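Local coordinates for protein DNA polymerase III subunit beta (Deinococcus radiodurans, PDB 4TRT) that probably tethers DNA polymerases and other proteins to DNA, forming a ring-shaped head-to-tail homodimer around the duplex that makes replication processive, at residues A[141-146]-A[167-172]; A[173-178]-A[236-241]; A[313-318]-A[333-338]. All blocks are in the same frame, centred on the assembly; numbering follows the deposited sequence.

Interaction 1 of 3, residues A[141-146]-A[167-172]; sequences RYAASN and VVASDG
A143 and A144, in the turn that follows helix 130-140, lie against the end of strand 164-170, with A143 CA 4.9 Å from S170 CA and A144 nearest A169. The two backbones come close without bonding directly: A143 O stands 3.5 Å from D171 N, at an angle too poor for a hydrogen bond. The apolar part is three methyl groups. A143 CB points at the strand and meets A169 CB at 3.7 Å, while A169 CB, pointing back, also reaches A144 N at 3.8 Å. A144 CB is turned away from the strand and touches A169 CB more loosely, at 4.2 Å.

Beside the methyls a water joins the segments, donating to A143 O at 3.0 Å and to D171 OD2 at 2.8 Å. D171 CG sits between its own backbone N and carbonyl carbon (chi1 59°), and the other carboxylate oxygen, OD1, accepts from the backbone N of both Y173 and R174. S170 OG accepts from G172 N at 2.9 Å, an ST turn, and bonds R174 O as well. These bonds shape the hairpin turn from strand 164-170 into strand 175-181, where A169 pairs with A176. A143 also rests on A176, A144 packs on I156 of strand 155-161, and R141 makes a salt bridge to D197 of helix 193-202.

Interaction 2 of 3, residues A[173-178]-A[236-241]; sequences YRVAIR and PDYERV
V175 and V241 meet methyl to methyl, CG2 to CG2 at 3.6 Å, the closest approach between strand 175-181 and the 3-10 segment 238-241. With CG1 anti to the carbonyl carbon (chi1 -58°), V241 CG2 takes the crowded position between the backbone N and the carbonyl carbon, on the side facing the strand. Deeper in, I177 CD1 comes obliquely to the Y238 ring, 3.9 Å from CE1. V175 CG1 lies farther off, 4.3 Å from Y238 CB. The ring is buried, and its OH bonds E159 and R166, which tie down the polar end of an otherwise apolar residue.

The other end of the contact is looser. Y173 turns its side chain away, into an exposed place, and approaches V241 with its backbone alone. There a water spans the gap, donating to Y173 O at 2.8 Å and to V241 O at 2.9 Å.

The arrangement sits where the chain passes from the central to the C-terminal domain. In bacterial relatives the corresponding strand start and linker help line the hydrophobic pocket that receives the short binding motifs of polymerases, and V175 and V241 probably do likewise here.

Interaction 3 of 3, residues A[313-318]-A[333-338]; sequences LAFNAR and LLFSGS
L313 and F315 on strand 310-316 meet F335 at the end of strand 330-335 in the apolar layer between the two sheets of the C-terminal domain, a two-sheet unit of the kind that is repeated around the sliding ring. L313 supplies both of its branches. L313 CD1 lies over one face of the F335 ring in a CH-pi contact, 4.1 Å from the centroid and 18° off the ring normal, displaced toward the rim; L313 chi2, which places it there, is off a staggered value at 98°. L313 CD2 lies on the same side of the ring, beyond its rim, 3.6 Å from F335 CD1, and also comes to 3.3 Å from G337 O.

F315 arrives from another direction. Its CZ stands 4.0 Å from F335 CE1, each atom near the plane of the other ring, so the rings meet rim to rim and neither offers the other a face. F315 packs edge-to-face with F278 of strand 275-281, and A342 of strand 342-346 touches both phenylalanines.

An alanine in place of L313 would probably leave that face of F335 without its CH-pi partner and open a gap beside G337 O, with the ring less firmly held against turning.

Past F335 the chain bends through G337, whose backbone angles call for glycine, and brings S338 back toward L313. A water closes this end, accepting from A314 N at 3.0 Å and donating to S338 O at 2.6 Å.

How the interactions relate
All three contacts reach the long sheet that runs from the central into the C-terminal domain. Interactions 1 and 2 share the hairpin of strands 164-170 and 175-181, neighbours in that sheet, and touch each other directly. Interaction 3 belongs wholly to the C-terminal domain and touches neither; its nearest atoms are about 5 Å from interaction 2. Small methyls suit the tight turn of interaction 1, branched side chains and a tyrosine the domain border of interaction 2, and a leucine and two phenylalanines the buried layer of interaction 3. Interaction 2 has the most solvent-open end. Each is apolar with one bridging water at its side.

Interaction 1 of 3, residues A[141-146]-A[167-172]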
# COMPACT_ATOMS: atom_id res chain seq x y z
N ARG A 141 13.71 17.72 -6.99
CA ARG A 141 12.49 18.18 -6.30
C ARG A 141 12.57 18.13 -4.77
O ARG A 141 12.08 19.03 -4.09
CB ARG A 141 11.30 17.32 -6.80
CG ARG A 141 10.13 17.14 -5.84
CD ARG A 141 9.33 18.41 -5.84
NE ARG A 141 8.16 18.41 -4.96
CZ ARG A 141 8.12 18.98 -3.76
NH1 ARG A 141 9.20 19.53 -3.21
NH2 ARG A 141 6.98 18.98 -3.10
N TYR A 142 13.17 17.08 -4.23
CA TYR A 142 13.32 16.93 -2.77
C TYR A 142 13.97 18.14 -2.07
O TYR A 142 13.75 18.37 -0.89
CB TYR A 142 14.14 15.67 -2.45
CG TYR A 142 15.61 15.80 -2.80
CD1 TYR A 142 16.50 16.39 -1.91
CD2 TYR A 142 16.11 15.35 -4.02
CE1 TYR A 142 17.84 16.53 -2.22
CE2 TYR A 142 17.46 15.50 -4.35
CZ TYR A 142 18.32 16.08 -3.44
OH TYR A 142 19.65 16.21 -3.69
N ALA A 143 14.80 18.91 -2.78
CA ALA A 143 15.57 19.99 -2.15
C ALA A 143 14.75 21.26 -1.90
O ALA A 143 15.18 22.13 -1.13
CB ALA A 143 16.81 20.33 -2.99
N ALA A 144 13.62 21.40 -2.59
CA ALA A 144 12.75 22.57 -2.42
C ALA A 144 11.97 22.41 -1.13
O ALA A 144 11.56 21.30 -0.78
CB ALA A 144 11.80 22.71 -3.60
N SER A 145 11.76 23.51 -0.41
CA SER A 145 10.93 23.48 0.80
C SER A 145 9.90 24.58 0.76
O SER A 145 10.20 25.75 0.52
CB SER A 145 11.75 23.61 2.09
OG SER A 145 10.86 23.72 3.21
N ASN A 146 8.67 24.16 1.03
CA ASN A 146 7.53 25.06 1.14
C ASN A 146 7.64 25.97 2.36
O ASN A 146 6.91 26.95 2.47
CB ASN A 146 6.25 24.22 1.25
CG ASN A 146 5.11 24.78 0.43
OD1 ASN A 146 5.32 25.54 -0.52
ND2 ASN A 146 3.89 24.40 0.79
N VAL A 167 17.82 22.30 -14.09
CA VAL A 167 16.89 22.57 -12.99
C VAL A 167 17.64 22.55 -11.68
O VAL A 167 18.58 21.78 -11.51
CB VAL A 167 15.70 21.59 -12.91
CG1 VAL A 167 14.69 21.89 -14.01
CG2 VAL A 167 16.18 20.14 -12.92
N VAL A 168 17.22 23.42 -10.76
CA VAL A 168 17.89 23.60 -9.48
C VAL A 168 16.85 23.78 -8.38
O VAL A 168 15.88 24.53 -8.55
CB VAL A 168 18.82 24.83 -9.50
CG1 VAL A 168 19.70 24.89 -8.24
CG2 VAL A 168 19.69 24.87 -10.75
N ALA A 169 17.07 23.10 -7.26
CA ALA A 169 16.29 23.34 -6.05
C ALA A 169 17.22 23.48 -4.86
O ALA A 169 18.35 22.94 -4.86
CB ALA A 169 15.32 22.19 -5.85
N SER A 170 16.75 24.20 -3.84
CA SER A 170 17.55 24.46 -2.67
C SER A 170 16.70 24.99 -1.52
O SER A 170 15.61 25.52 -1.72
CB SER A 170 18.64 25.49 -3.01
OG SER A 170 19.46 25.76 -1.89
N ASP A 171 17.22 24.82 -0.31
CA ASP A 171 16.69 25.51 0.88
C ASP A 171 17.68 26.56 1.40
O ASP A 171 17.57 26.98 2.53
CB ASP A 171 16.40 24.49 1.98
CG ASP A 171 17.63 23.68 2.41
OD1 ASP A 171 18.79 24.09 2.17
OD2 ASP A 171 17.44 22.60 2.99
N GLY A 172 18.63 26.98 0.56
CA GLY A 172 19.68 27.94 0.96
C GLY A 172 20.95 27.28 1.48
O GLY A 172 21.99 27.93 1.62
O HOH W 1 15.27 21.41 1.77

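Interaction 2 of 3, residues A[173-178]-A[236-241]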
# COMPACT_ATOMS: atom_id res chain seq x y z
N TYR A 173 20.87 25.98 1.76
CA TYR A 173 21.99 25.23 2.33
C TYR A 173 22.29 24.01 1.46
O TYR A 173 23.36 23.95 0.83
CB TYR A 173 21.67 24.80 3.77
CG TYR A 173 21.36 25.96 4.69
CD1 TYR A 173 20.07 26.48 4.78
CD2 TYR A 173 22.36 26.54 5.47
CE1 TYR A 173 19.78 27.54 5.63
CE2 TYR A 173 22.08 27.60 6.31
CZ TYR A 173 20.79 28.10 6.39
OH TYR A 173 20.51 29.15 7.23
N ARG A 174 21.37 23.05 1.41
CA ARG A 174 21.51 21.97 0.42
C ARG A 174 21.00 22.42 -0.95
O ARG A 174 20.13 23.27 -1.05
CB ARG A 174 20.83 20.67 0.84
CG ARG A 174 19.32 20.74 0.98
CD ARG A 174 18.83 19.37 1.39
NE ARG A 174 17.40 19.30 1.64
CZ ARG A 174 16.72 18.15 1.74
NH1 ARG A 174 17.33 16.98 1.59
NH2 ARG A 174 15.42 18.17 1.97
N VAL A 175 21.54 21.80 -1.99
CA VAL A 175 21.24 22.14 -3.36
C VAL A 175 21.16 20.84 -4.16
O VAL A 175 21.94 19.91 -3.92
CB VAL A 175 22.35 23.02 -3.99
CG1 VAL A 175 21.85 23.59 -5.31
CG2 VAL A 175 22.79 24.13 -3.05
N ALA A 176 20.23 20.79 -5.10
CA ALA A 176 20.15 19.69 -6.06
C ALA A 176 20.08 20.31 -7.45
O ALA A 176 19.31 21.25 -7.66
CB ALA A 176 18.93 18.83 -5.80
N ILE A 177 20.88 19.78 -8.36
CA ILE A 177 21.02 20.28 -9.73
C ILE A 177 20.98 19.10 -10.69
O ILE A 177 21.58 18.05 -10.43
CB ILE A 177 22.39 20.98 -9.91
CG1 ILE A 177 22.51 22.19 -8.99
CG2 ILE A 177 22.66 21.36 -11.38
CD1 ILE A 177 23.92 22.70 -8.87
N ARG A 178 20.24 19.25 -11.79
CA ARG A 178 20.39 18.34 -12.91
C ARG A 178 20.39 19.09 -14.23
O ARG A 178 19.47 19.87 -14.50
CB ARG A 178 19.31 17.27 -12.91
CG ARG A 178 19.59 16.17 -13.94
CD ARG A 178 19.27 14.78 -13.43
NE ARG A 178 19.84 13.76 -14.30
CZ ARG A 178 19.76 12.45 -14.08
NH1 ARG A 178 19.15 11.98 -13.01
NH2 ARG A 178 20.32 11.61 -14.94
N PRO A 236 18.08 32.66 -5.93
CA PRO A 236 19.35 33.15 -5.40
C PRO A 236 20.58 32.51 -6.05
O PRO A 236 20.47 31.50 -6.74
CB PRO A 236 19.27 32.78 -3.91
CG PRO A 236 17.81 32.58 -3.64
CD PRO A 236 17.29 31.96 -4.90
N ASP A 237 21.74 33.10 -5.81
CA ASP A 237 22.99 32.60 -6.39
C ASP A 237 23.46 31.35 -5.63
O ASP A 237 24.27 31.43 -4.72
CB ASP A 237 24.06 33.70 -6.38
CG ASP A 237 25.33 33.30 -7.13
OD1 ASP A 237 25.36 32.22 -7.74
OD2 ASP A 237 26.33 34.06 -7.09
N TYR A 238 22.93 30.20 -6.03
CA TYR A 238 23.30 28.90 -5.45
C TYR A 238 24.77 28.51 -5.69
O TYR A 238 25.31 27.70 -4.93
CB TYR A 238 22.37 27.78 -5.97
CG TYR A 238 22.43 27.59 -7.46
CD1 TYR A 238 23.37 26.75 -8.04
CD2 TYR A 238 21.55 28.26 -8.30
CE1 TYR A 238 23.45 26.58 -9.40
CE2 TYR A 238 21.61 28.09 -9.68
CZ TYR A 238 22.57 27.26 -10.22
OH TYR A 238 22.67 27.10 -11.58
N GLU A 239 25.42 29.08 -6.71
CA GLU A 239 26.84 28.81 -6.97
C GLU A 239 27.70 29.11 -5.76
O GLU A 239 28.69 28.42 -5.52
CB GLU A 239 27.40 29.65 -8.13
CG GLU A 239 26.96 29.20 -9.51
CD GLU A 239 27.46 27.82 -9.88
OE1 GLU A 239 28.50 27.37 -9.33
OE2 GLU A 239 26.80 27.18 -10.71
N ARG A 240 27.32 30.15 -5.02
CA ARG A 240 28.08 30.60 -3.85
C ARG A 240 28.16 29.55 -2.75
O ARG A 240 29.10 29.57 -1.98
CB ARG A 240 27.49 31.89 -3.24
CG ARG A 240 27.51 33.15 -4.11
CD ARG A 240 27.29 34.41 -3.27
NE ARG A 240 28.51 34.86 -2.58
CZ ARG A 240 28.55 35.89 -1.73
NH1 ARG A 240 27.44 36.56 -1.43
NH2 ARG A 240 29.70 36.25 -1.16
N VAL A 241 27.18 28.65 -2.67
CA VAL A 241 27.18 27.63 -1.61
C VAL A 241 27.73 26.26 -2.07
O VAL A 241 27.76 25.31 -1.28
CB VAL A 241 25.78 27.46 -0.96
CG1 VAL A 241 25.28 28.78 -0.38
CG2 VAL A 241 24.76 26.89 -1.95
O HOH W 2 26.11 24.51 1.02

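Interaction 3 of 3, residues A[313-318]-A[333-338]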
# COMPACT_ATOMS: atom_id res chain seq x y z
N LEU A 313 32.89 13.34 9.45
CA LEU A 313 31.82 14.28 9.18
C LEU A 313 30.51 13.76 9.77
O LEU A 313 30.38 12.56 10.03
CB LEU A 313 31.64 14.50 7.67
CG LEU A 313 32.88 14.79 6.82
CD1 LEU A 313 33.37 13.51 6.14
CD2 LEU A 313 32.61 15.89 5.80
N ALA A 314 29.56 14.67 9.99
CA ALA A 314 28.23 14.34 10.48
C ALA A 314 27.19 14.92 9.54
O ALA A 314 27.26 16.12 9.21
CB ALA A 314 28.02 14.90 11.88
N PHE A 315 26.24 14.09 9.13
CA PHE A 315 25.16 14.47 8.21
C PHE A 315 23.78 14.02 8.72
O PHE A 315 23.66 13.03 9.43
CB PHE A 315 25.37 13.80 6.84
CG PHE A 315 26.58 14.28 6.08
CD1 PHE A 315 26.62 15.53 5.50
CD2 PHE A 315 27.69 13.46 5.92
CE1 PHE A 315 27.74 15.97 4.80
CE2 PHE A 315 28.81 13.89 5.23
CZ PHE A 315 28.84 15.14 4.66
N ASN A 316 22.75 14.74 8.28
CA ASN A 316 21.36 14.28 8.38
C ASN A 316 21.19 13.09 7.43
O ASN A 316 21.19 13.27 6.20
CB ASN A 316 20.42 15.45 8.01
CG ASN A 316 18.94 15.13 8.16
OD1 ASN A 316 18.49 14.00 7.95
ND2 ASN A 316 18.18 16.15 8.50
N ALA A 317 21.03 11.88 7.99
CA ALA A 317 20.89 10.66 7.16
C ALA A 317 19.74 10.73 6.14
O ALA A 317 19.86 10.19 5.04
CB ALA A 317 20.72 9.42 8.04
N ARG A 318 18.64 11.36 6.50
CA ARG A 318 17.52 11.49 5.57
C ARG A 318 17.92 12.35 4.36
O ARG A 318 17.59 12.02 3.22
CB ARG A 318 16.27 12.10 6.25
CG ARG A 318 15.13 12.32 5.25
CD ARG A 318 13.82 12.72 5.92
NE ARG A 318 13.34 11.74 6.89
CZ ARG A 318 12.70 10.60 6.60
NH1 ARG A 318 12.47 10.25 5.34
NH2 ARG A 318 12.30 9.80 7.59
N LEU A 333 31.92 11.01 -3.77
CA LEU A 333 31.67 11.94 -2.66
C LEU A 333 32.87 12.86 -2.57
O LEU A 333 34.00 12.39 -2.40
CB LEU A 333 31.50 11.18 -1.32
CG LEU A 333 30.69 9.88 -1.35
CD1 LEU A 333 30.69 9.25 0.03
CD2 LEU A 333 29.27 10.14 -1.87
N LEU A 334 32.64 14.16 -2.67
CA LEU A 334 33.69 15.15 -2.66
C LEU A 334 33.52 16.02 -1.41
O LEU A 334 32.51 16.72 -1.26
CB LEU A 334 33.60 16.02 -3.90
CG LEU A 334 33.56 15.33 -5.26
CD1 LEU A 334 33.32 16.40 -6.33
CD2 LEU A 334 34.83 14.57 -5.54
N PHE A 335 34.53 15.99 -0.54
CA PHE A 335 34.48 16.66 0.75
C PHE A 335 35.42 17.86 0.76
O PHE A 335 36.57 17.76 0.30
CB PHE A 335 34.89 15.69 1.85
CG PHE A 335 34.00 14.51 1.96
CD1 PHE A 335 32.69 14.65 2.39
CD2 PHE A 335 34.47 13.24 1.62
CE1 PHE A 335 31.87 13.54 2.51
CE2 PHE A 335 33.65 12.14 1.72
CZ PHE A 335 32.34 12.29 2.17
N SER A 336 34.93 18.99 1.26
CA SER A 336 35.74 20.19 1.36
C SER A 336 36.35 20.35 2.75
O SER A 336 37.17 21.22 2.95
CB SER A 336 34.93 21.42 0.97
OG SER A 336 33.86 21.68 1.87
N GLY A 337 35.94 19.52 3.71
CA GLY A 337 36.35 19.68 5.11
C GLY A 337 35.35 19.05 6.06
O GLY A 337 34.19 18.77 5.68
N SER A 338 35.77 18.82 7.30
CA SER A 338 34.94 18.04 8.24
C SER A 338 33.64 18.73 8.60
O SER A 338 32.65 18.06 8.90
CB SER A 338 35.71 17.71 9.52
OG SER A 338 36.08 18.90 10.15
O HOH W 3 30.68 17.36 10.49